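Local coordinates for protein DyP2 (Amycolatopsis sp. ATCC 39116, PDB 4G2C) that is a haem-containing dye-decolorizing peroxidase from a lignin-reactive bacterium, probably oxidising dyes and other substrates at the expense of hydrogen peroxide, at residues A[33-45]-A[221-233]. Numbering follows the deposited sequence.
With HEM (protoporphyrin IX containing Fe), chain C.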
ATOM      1  N   ASP A  33      23.970  -4.376  -6.337  1.00 39.84           N
ATOM      2  CA  ASP A  33      23.755  -3.132  -7.053  1.00 39.00           C
ATOM      3  C   ASP A  33      22.326  -2.661  -6.809  1.00 34.90           C
ATOM      4  O   ASP A  33      21.372  -3.262  -7.297  1.00 39.07           O
ATOM      5  CB  ASP A  33      24.009  -3.352  -8.558  1.00 38.84           C
ATOM      6  CG  ASP A  33      23.738  -2.106  -9.397  1.00 37.03           C
ATOM      7  OD1 ASP A  33      23.636  -0.996  -8.830  1.00 33.37           O
ATOM      8  OD2 ASP A  33      23.643  -2.244 -10.640  1.00 41.23           O
ATOM      9  N   LEU A  34      22.180  -1.577  -6.063  1.00 29.86           N
ATOM     10  CA  LEU A  34      20.853  -1.104  -5.700  1.00 33.02           C
ATOM     11  C   LEU A  34      20.287  -0.123  -6.721  1.00 29.94           C
ATOM     12  O   LEU A  34      19.164   0.351  -6.564  1.00 29.93           O
ATOM     13  CB  LEU A  34      20.874  -0.461  -4.308  1.00 31.77           C
ATOM     14  CG  LEU A  34      21.316  -1.317  -3.111  1.00 33.47           C
ATOM     15  CD1 LEU A  34      21.367  -0.478  -1.823  1.00 31.34           C
ATOM     16  CD2 LEU A  34      20.413  -2.518  -2.921  1.00 28.28           C
ATOM     17  N   SER A  35      21.046   0.156  -7.781  1.00 31.59           N
ATOM     18  CA  SER A  35      20.670   1.203  -8.742  1.00 29.41           C
ATOM     19  C   SER A  35      19.672   0.788  -9.827  1.00 27.31           C
ATOM     20  O   SER A  35      19.154   1.641 -10.543  1.00 26.02           O
ATOM     21  CB  SER A  35      21.919   1.758  -9.432  1.00 31.29           C
ATOM     22  OG  SER A  35      22.293   0.912 -10.510  1.00 32.32           O
ATOM     23  N   THR A  36      19.443  -0.510  -9.993  1.00 25.48           N
ATOM     24  CA  THR A  36      18.486  -0.974 -10.995  1.00 29.31           C
ATOM     25  C   THR A  36      17.654  -2.120 -10.452  1.00 27.05           C
ATOM     26  O   THR A  36      17.738  -2.461  -9.273  1.00 27.90           O
ATOM     27  CB  THR A  36      19.177  -1.469 -12.300  1.00 30.90           C
ATOM     28  OG1 THR A  36      20.021  -2.594 -12.001  1.00 35.76           O
ATOM     29  CG2 THR A  36      20.024  -0.391 -12.895  1.00 36.26           C
ATOM     30  N   THR A  37      16.862  -2.717 -11.332  1.00 23.04           N
ATOM     31  CA  THR A  37      16.113  -3.910 -10.999  1.00 26.36           C
ATOM     32  C   THR A  37      17.051  -5.099 -10.983  1.00 27.71           C
ATOM     33  O   THR A  37      18.186  -5.018 -11.470  1.00 27.48           O
ATOM     34  CB  THR A  37      14.990  -4.173 -12.016  1.00 28.71           C
ATOM     35  OG1 THR A  37      15.565  -4.286 -13.319  1.00 31.07           O
ATOM     36  CG2 THR A  37      13.973  -3.032 -12.009  1.00 25.04           C
ATOM     37  N   LEU A  38      16.576  -6.203 -10.418  1.00 25.43           N
ATOM     38  CA  LEU A  38      17.373  -7.412 -10.329  1.00 27.69           C
ATOM     39  C   LEU A  38      16.738  -8.577 -11.088  1.00 31.87           C
ATOM     40  O   LEU A  38      15.526  -8.785 -11.023  1.00 28.74           O
ATOM     41  CB  LEU A  38      17.560  -7.801  -8.863  1.00 30.76           C
ATOM     42  CG  LEU A  38      18.126  -9.203  -8.628  1.00 32.86           C
ATOM     43  CD1 LEU A  38      19.677  -9.218  -8.717  1.00 28.82           C
ATOM     44  CD2 LEU A  38      17.640  -9.726  -7.286  1.00 31.90           C
ATOM     45  N   SER A  39      17.565  -9.332 -11.810  1.00 32.87           N
ATOM     46  CA  SER A  39      17.120 -10.563 -12.446  1.00 33.03           C
ATOM     47  C   SER A  39      17.333 -11.687 -11.432  1.00 34.59           C
ATOM     48  O   SER A  39      18.438 -12.227 -11.303  1.00 29.64           O
ATOM     49  CB  SER A  39      17.903 -10.818 -13.740  1.00 35.86           C
ATOM     50  OG  SER A  39      18.007  -9.629 -14.524  1.00 41.00           O
ATOM     51  N   TRP A  40      16.279 -12.012 -10.683  1.00 27.48           N
ATOM     52  CA  TRP A  40      16.431 -12.926  -9.559  1.00 32.52           C
ATOM     53  C   TRP A  40      16.873 -14.332  -9.991  1.00 32.18           C
ATOM     54  O   TRP A  40      17.541 -15.040  -9.237  1.00 31.04           O
ATOM     55  CB  TRP A  40      15.162 -12.977  -8.689  1.00 29.43           C
ATOM     56  CG  TRP A  40      14.048 -13.841  -9.212  1.00 28.50           C
ATOM     57  CD1 TRP A  40      12.973 -13.434  -9.970  1.00 30.99           C
ATOM     58  CD2 TRP A  40      13.870 -15.253  -8.991  1.00 27.16           C
ATOM     59  NE1 TRP A  40      12.154 -14.514 -10.246  1.00 32.66           N
ATOM     60  CE2 TRP A  40      12.675 -15.634  -9.648  1.00 28.11           C
ATOM     61  CE3 TRP A  40      14.606 -16.231  -8.306  1.00 31.07           C
ATOM     62  CZ2 TRP A  40      12.207 -16.960  -9.649  1.00 32.07           C
ATOM     63  CZ3 TRP A  40      14.131 -17.559  -8.305  1.00 26.54           C
ATOM     64  CH2 TRP A  40      12.944 -17.901  -8.973  1.00 25.79           C
ATOM     65  N   LYS A  41      16.525 -14.725 -11.206  1.00 29.56           N
ATOM     66  CA  LYS A  41      16.826 -16.079 -11.653  1.00 31.82           C
ATOM     67  C   LYS A  41      18.296 -16.283 -11.996  1.00 35.04           C
ATOM     68  O   LYS A  41      18.780 -17.404 -12.010  1.00 34.61           O
ATOM     69  CB  LYS A  41      15.965 -16.451 -12.857  1.00 28.62           C
ATOM     70  CG  LYS A  41      14.493 -16.669 -12.523  1.00 34.51           C
ATOM     71  CD  LYS A  41      13.732 -17.190 -13.732  1.00 38.32           C
ATOM     72  CE  LYS A  41      12.282 -17.530 -13.387  1.00 52.62           C
ATOM     73  NZ  LYS A  41      11.547 -18.117 -14.554  1.00 58.90           N
ATOM     74  N   SER A  42      19.008 -15.205 -12.289  1.00 35.07           N
ATOM     75  CA  SER A  42      20.400 -15.345 -12.693  1.00 35.07           C
ATOM     76  C   SER A  42      21.310 -14.524 -11.793  1.00 32.59           C
ATOM     77  O   SER A  42      22.477 -14.314 -12.101  1.00 38.14           O
ATOM     78  CB  SER A  42      20.590 -14.954 -14.168  1.00 39.34           C
ATOM     79  OG  SER A  42      20.338 -13.572 -14.367  1.00 38.38           O
ATOM     80  N   ALA A  43      20.762 -14.066 -10.675  1.00 32.14           N
ATOM     81  CA  ALA A  43      21.554 -13.378  -9.665  1.00 37.72           C
ATOM     82  C   ALA A  43      22.668 -14.294  -9.148  1.00 38.78           C
ATOM     83  O   ALA A  43      22.457 -15.498  -8.958  1.00 32.99           O
ATOM     84  CB  ALA A  43      20.658 -12.926  -8.504  1.00 39.23           C
ATOM     85  N   THR A  44      23.851 -13.727  -8.930  1.00 35.78           N
ATOM     86  CA  THR A  44      24.934 -14.472  -8.285  1.00 38.29           C
ATOM     87  C   THR A  44      25.595 -13.655  -7.182  1.00 36.91           C
ATOM     88  O   THR A  44      25.202 -12.513  -6.907  1.00 34.13           O
ATOM     89  CB  THR A  44      26.037 -14.933  -9.285  1.00 39.42           C
ATOM     90  OG1 THR A  44      26.761 -13.797  -9.782  1.00 42.81           O
ATOM     91  CG2 THR A  44      25.446 -15.742 -10.442  1.00 36.48           C
ATOM     92  N   GLY A  45      26.598 -14.261  -6.552  1.00 39.04           N
ATOM     93  CA  GLY A  45      27.358 -13.616  -5.501  1.00 32.18           C
ATOM     94  C   GLY A  45      26.466 -12.946  -4.481  1.00 36.04           C
ATOM     95  O   GLY A  45      25.475 -13.520  -4.015  1.00 34.97           O
ATOM     96  N   ARG A 221      -3.280  -2.319  -8.574  1.00 26.99           N
ATOM     97  CA  ARG A 221      -2.890  -2.648  -9.947  1.00 25.03           C
ATOM     98  C   ARG A 221      -1.474  -2.140 -10.246  1.00 24.56           C
ATOM     99  O   ARG A 221      -0.652  -2.834 -10.845  1.00 22.01           O
ATOM    100  CB  ARG A 221      -3.877  -2.022 -10.946  1.00 22.71           C
ATOM    101  CG  ARG A 221      -3.438  -2.136 -12.410  1.00 23.39           C
ATOM    102  CD  ARG A 221      -3.310  -3.600 -12.826  1.00 23.71           C
ATOM    103  NE  ARG A 221      -2.889  -3.772 -14.217  1.00 22.92           N
ATOM    104  CZ  ARG A 221      -1.624  -3.829 -14.612  1.00 23.29           C
ATOM    105  NH1 ARG A 221      -0.646  -3.698 -13.731  1.00 19.56           N
ATOM    106  NH2 ARG A 221      -1.334  -4.011 -15.893  1.00 22.38           N
ATOM    107  N   SER A 222      -1.209  -0.911  -9.830  1.00 21.36           N
ATOM    108  CA  SER A 222       0.019  -0.223 -10.199  1.00 22.11           C
ATOM    109  C   SER A 222       1.062  -0.357  -9.107  1.00 24.31           C
ATOM    110  O   SER A 222       0.955   0.278  -8.057  1.00 25.16           O
ATOM    111  CB  SER A 222      -0.268   1.261 -10.445  1.00 24.98           C
ATOM    112  OG  SER A 222       0.913   1.956 -10.816  1.00 26.37           O
ATOM    113  N   GLN A 223       2.067  -1.182  -9.369  1.00 25.01           N
ATOM    114  CA  GLN A 223       3.124  -1.480  -8.418  1.00 23.24           C
ATOM    115  C   GLN A 223       4.482  -1.222  -9.049  1.00 24.42           C
ATOM    116  O   GLN A 223       4.682  -1.523 -10.227  1.00 25.55           O
ATOM    117  CB  GLN A 223       3.055  -2.961  -8.010  1.00 27.34           C
ATOM    118  CG  GLN A 223       1.824  -3.353  -7.188  1.00 28.86           C
ATOM    119  CD  GLN A 223       1.931  -2.917  -5.730  1.00 30.13           C
ATOM    120  OE1 GLN A 223       2.880  -2.225  -5.337  1.00 30.03           O
ATOM    121  NE2 GLN A 223       0.956  -3.322  -4.921  1.00 31.69           N
ATOM    122  N   PRO A 224       5.432  -0.685  -8.261  1.00 26.12           N
ATOM    123  CA  PRO A 224       6.846  -0.678  -8.670  1.00 24.70           C
ATOM    124  C   PRO A 224       7.353  -2.113  -8.826  1.00 26.04           C
ATOM    125  O   PRO A 224       7.105  -2.936  -7.950  1.00 24.61           O
ATOM    126  CB  PRO A 224       7.548  -0.004  -7.487  1.00 27.74           C
ATOM    127  CG  PRO A 224       6.640  -0.271  -6.303  1.00 25.54           C
ATOM    128  CD  PRO A 224       5.246  -0.184  -6.889  1.00 24.06           C
ATOM    129  N   LEU A 225       8.014  -2.422  -9.938  1.00 24.64           N
ATOM    130  CA  LEU A 225       8.562  -3.762 -10.137  1.00 23.63           C
ATOM    131  C   LEU A 225      10.084  -3.757  -9.961  1.00 26.21           C
ATOM    132  O   LEU A 225      10.802  -3.119 -10.732  1.00 23.68           O
ATOM    133  CB  LEU A 225       8.178  -4.317 -11.514  1.00 22.92           C
ATOM    134  CG  LEU A 225       6.667  -4.325 -11.807  1.00 25.02           C
ATOM    135  CD1 LEU A 225       6.323  -4.932 -13.168  1.00 19.34           C
ATOM    136  CD2 LEU A 225       5.923  -5.053 -10.675  1.00 29.59           C
ATOM    137  N   PHE A 226      10.564  -4.463  -8.940  1.00 20.72           N
ATOM    138  CA  PHE A 226      11.987  -4.484  -8.625  1.00 21.82           C
ATOM    139  C   PHE A 226      12.713  -5.629  -9.328  1.00 21.19           C
ATOM    140  O   PHE A 226      13.934  -5.652  -9.393  1.00 26.42           O
ATOM    141  CB  PHE A 226      12.193  -4.577  -7.104  1.00 19.06           C
ATOM    142  CG  PHE A 226      11.409  -3.562  -6.330  1.00 20.32           C
ATOM    143  CD1 PHE A 226      11.823  -2.238  -6.286  1.00 21.28           C
ATOM    144  CD2 PHE A 226      10.226  -3.922  -5.673  1.00 20.54           C
ATOM    145  CE1 PHE A 226      11.088  -1.285  -5.585  1.00 19.04           C
ATOM    146  CE2 PHE A 226       9.491  -2.983  -4.965  1.00 19.13           C
ATOM    147  CZ  PHE A 226       9.926  -1.657  -4.914  1.00 21.37           C
ATOM    148  N   LEU A 227      11.949  -6.582  -9.841  1.00 21.70           N
ATOM    149  CA  LEU A 227      12.506  -7.773 -10.474  1.00 28.69           C
ATOM    150  C   LEU A 227      12.308  -7.714 -11.982  1.00 29.66           C
ATOM    151  O   LEU A 227      11.218  -7.392 -12.477  1.00 24.22           O
ATOM    152  CB  LEU A 227      11.855  -9.039  -9.904  1.00 26.21           C
ATOM    153  CG  LEU A 227      11.938  -9.106  -8.373  1.00 30.03           C
ATOM    154  CD1 LEU A 227      11.298 -10.386  -7.827  1.00 24.71           C
ATOM    155  CD2 LEU A 227      13.387  -8.984  -7.921  1.00 25.57           C
ATOM    156  N   THR A 228      13.373  -8.017 -12.707  1.00 26.53           N
ATOM    157  CA  THR A 228      13.352  -7.897 -14.152  1.00 30.98           C
ATOM    158  C   THR A 228      12.346  -8.872 -14.726  1.00 30.31           C
ATOM    159  O   THR A 228      11.708  -8.582 -15.734  1.00 27.80           O
ATOM    160  CB  THR A 228      14.747  -8.163 -14.748  1.00 32.13           C
ATOM    161  OG1 THR A 228      15.657  -7.166 -14.263  1.00 33.67           O
ATOM    162  CG2 THR A 228      14.700  -8.093 -16.259  1.00 34.78           C
ATOM    163  N   GLU A 229      12.216 -10.025 -14.065  1.00 30.48           N
ATOM    164  CA  GLU A 229      11.271 -11.069 -14.460  1.00 31.84           C
ATOM    165  C   GLU A 229       9.830 -10.564 -14.323  1.00 29.06           C
ATOM    166  O   GLU A 229       8.928 -11.017 -15.030  1.00 26.65           O
ATOM    167  CB  GLU A 229      11.451 -12.332 -13.589  1.00 30.90           C
ATOM    168  CG  GLU A 229      12.763 -13.121 -13.790  1.00 34.35           C
ATOM    169  CD  GLU A 229      13.984 -12.488 -13.123  1.00 30.28           C
ATOM    170  OE1 GLU A 229      13.841 -11.450 -12.445  1.00 28.64           O
ATOM    171  OE2 GLU A 229      15.099 -13.034 -13.281  1.00 34.58           O
ATOM    172  N   ASP A 230       9.612  -9.652 -13.382  1.00 23.85           N
ATOM    173  CA  ASP A 230       8.292  -9.053 -13.216  1.00 29.00           C
ATOM    174  C   ASP A 230       8.043  -8.033 -14.335  1.00 26.45           C
ATOM    175  O   ASP A 230       6.939  -7.923 -14.853  1.00 22.80           O
ATOM    176  CB  ASP A 230       8.155  -8.393 -11.841  1.00 29.47           C
ATOM    177  CG  ASP A 230       7.711  -9.375 -10.747  1.00 32.19           C
ATOM    178  OD1 ASP A 230       7.222 -10.479 -11.074  1.00 31.39           O
ATOM    179  OD2 ASP A 230       7.819  -9.020  -9.555  1.00 26.66           O
ATOM    180  N   VAL A 231       9.086  -7.308 -14.725  1.00 26.88           N
ATOM    181  CA  VAL A 231       8.928  -6.339 -15.797  1.00 30.58           C
ATOM    182  C   VAL A 231       8.661  -7.053 -17.122  1.00 29.82           C
ATOM    183  O   VAL A 231       7.817  -6.618 -17.913  1.00 31.12           O
ATOM    184  CB  VAL A 231      10.109  -5.361 -15.890  1.00 34.94           C
ATOM    185  CG1 VAL A 231       9.865  -4.350 -16.997  1.00 27.90           C
ATOM    186  CG2 VAL A 231      10.309  -4.649 -14.551  1.00 27.21           C
ATOM    187  N   ASP A 232       9.329  -8.174 -17.344  1.00 29.32           N
ATOM    188  CA  ASP A 232       9.052  -8.964 -18.546  1.00 33.51           C
ATOM    189  C   ASP A 232       7.611  -9.455 -18.547  1.00 29.03           C
ATOM    190  O   ASP A 232       6.927  -9.413 -19.572  1.00 29.87           O
ATOM    191  CB  ASP A 232      10.005 -10.160 -18.665  1.00 31.11           C
ATOM    192  CG  ASP A 232      11.442  -9.740 -18.871  1.00 34.92           C
ATOM    193  OD1 ASP A 232      11.670  -8.551 -19.195  1.00 38.12           O
ATOM    194  OD2 ASP A 232      12.340 -10.597 -18.722  1.00 36.99           O
ATOM    195  N   ALA A 233       7.160  -9.937 -17.393  1.00 26.64           N
ATOM    196  CA  ALA A 233       5.810 -10.467 -17.261  1.00 27.99           C
ATOM    197  C   ALA A 233       4.780  -9.385 -17.564  1.00 27.82           C
ATOM    198  O   ALA A 233       3.796  -9.629 -18.262  1.00 28.41           O
ATOM    199  CB  ALA A 233       5.589 -11.054 -15.848  1.00 23.15           C
TER
HETATM  200  CHA HEM C 501      -3.795   3.278  -6.221  1.00 22.15           C
HETATM  201  CHB HEM C 501      -7.621   3.146  -3.226  1.00 20.71           C
HETATM  202  CHC HEM C 501      -4.832   4.548   0.495  1.00 21.54           C
HETATM  203  CHD HEM C 501      -1.249   5.429  -2.636  1.00 18.68           C
HETATM  204  C1A HEM C 501      -5.069   3.102  -5.736  1.00 21.21           C
HETATM  205  C2A HEM C 501      -6.200   2.629  -6.507  1.00 21.68           C
HETATM  206  C3A HEM C 501      -7.248   2.591  -5.675  1.00 19.59           C
HETATM  207  C4A HEM C 501      -6.820   3.033  -4.358  1.00 21.42           C
HETATM  208  CMA HEM C 501      -8.679   2.154  -6.032  1.00 20.23           C
HETATM  209  CAA HEM C 501      -6.158   2.245  -8.013  1.00 17.30           C
HETATM  210  CBA HEM C 501      -5.682   0.796  -8.154  1.00 21.83           C
HETATM  211  CGA HEM C 501      -4.174   0.693  -8.179  1.00 24.10           C
HETATM  212  O1A HEM C 501      -3.518   1.361  -8.999  1.00 23.82           O
HETATM  213  O2A HEM C 501      -3.601  -0.067  -7.372  1.00 28.37           O
HETATM  214  C1B HEM C 501      -7.228   3.519  -1.949  1.00 22.81           C
HETATM  215  C2B HEM C 501      -8.050   3.581  -0.742  1.00 22.40           C
HETATM  216  C3B HEM C 501      -7.258   3.970   0.277  1.00 22.78           C
HETATM  217  C4B HEM C 501      -5.921   4.147  -0.234  1.00 21.09           C
HETATM  218  CMB HEM C 501      -9.568   3.275  -0.683  1.00 20.91           C
HETATM  219  CAB HEM C 501      -7.612   4.178   1.767  1.00 21.85           C
HETATM  220  CBB HEM C 501      -8.695   3.610   2.301  1.00 18.85           C
HETATM  221  C1C HEM C 501      -3.643   4.984  -0.045  1.00 23.66           C
HETATM  222  C2C HEM C 501      -2.592   5.694   0.666  1.00 24.26           C
HETATM  223  C3C HEM C 501      -1.595   5.919  -0.206  1.00 20.73           C
HETATM  224  C4C HEM C 501      -1.990   5.365  -1.486  1.00 19.66           C
HETATM  225  CMC HEM C 501      -2.614   6.078   2.174  1.00 18.99           C
HETATM  226  CAC HEM C 501      -0.269   6.674   0.054  1.00 17.92           C
HETATM  227  CBC HEM C 501      -0.142   7.533   1.077  1.00 19.74           C
HETATM  228  C1D HEM C 501      -1.575   4.887  -3.861  1.00 22.96           C
HETATM  229  C2D HEM C 501      -0.658   4.782  -4.965  1.00 22.93           C
HETATM  230  C3D HEM C 501      -1.462   4.096  -6.059  1.00 24.59           C
HETATM  231  C4D HEM C 501      -2.770   3.872  -5.529  1.00 22.17           C
HETATM  232  CMD HEM C 501       0.808   5.248  -5.005  1.00 20.06           C
HETATM  233  CAD HEM C 501      -1.013   3.747  -7.464  1.00 23.25           C
HETATM  234  CBD HEM C 501      -1.025   5.073  -8.198  1.00 21.30           C
HETATM  235  CGD HEM C 501      -0.436   4.760  -9.545  1.00 24.06           C
HETATM  236  O1D HEM C 501       0.712   4.243  -9.578  1.00 18.78           O
HETATM  237  O2D HEM C 501      -1.148   4.988 -10.560  1.00 25.23           O
HETATM  238  NA  HEM C 501      -5.473   3.328  -4.441  1.00 16.48           N
HETATM  239  NB  HEM C 501      -5.941   3.869  -1.587  1.00 24.81           N
HETATM  240  NC  HEM C 501      -3.241   4.802  -1.359  1.00 20.42           N
HETATM  241  ND  HEM C 501      -2.798   4.342  -4.236  1.00 20.39           N
HETATM  242 FE   HEM C 501      -4.490   4.245  -2.929  1.00 20.00          FE
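Glu229 reaches Trp40 and Lys41 by a bend at its second torsion (chi2 77°), which turns the carboxylate to their backbone amides in the loop 33-45, while Trp40 sets CG between its own N and carbonyl carbon, bringing Trp40 CD1 to 3.3 Å from Glu229 OE1. The motif is a single beta bridge, Leu38 with Leu227, placed just where helix 228-237 begins. Two nearly straight bonds define it: Leu38 N to Phe226 O, 2.9 Å, and Thr228 N to Leu38 O, 2.8 Å. Beyond the bridge, Glu229 OE2 accepts from Lys41 N at 3.0 Å (171°), from above the carboxylate plane, and OE1 takes a weak bond from Trp40 N. The Trp40 ring and the Glu229 carboxylate are turned 49° from each other. With an alanine in place of Glu229, the amides of Trp40 and Lys41 would probably lose this shared acceptor group and Trp40 CD1 its carboxylate neighbour. Lys41 CG lies over the indole's centre, 3.5 Å above its plane, and Lys41 NZ forms a salt bridge with Glu102. Trp40 and Leu227 both rest on Leu98 of helix 94-107. At the start of 221-233, ahead of the bridge, the chain lines the haem pocket, where Arg221 N bonds HEM O2A and Ser222 OG meets HEM O1D at 2.6 Å.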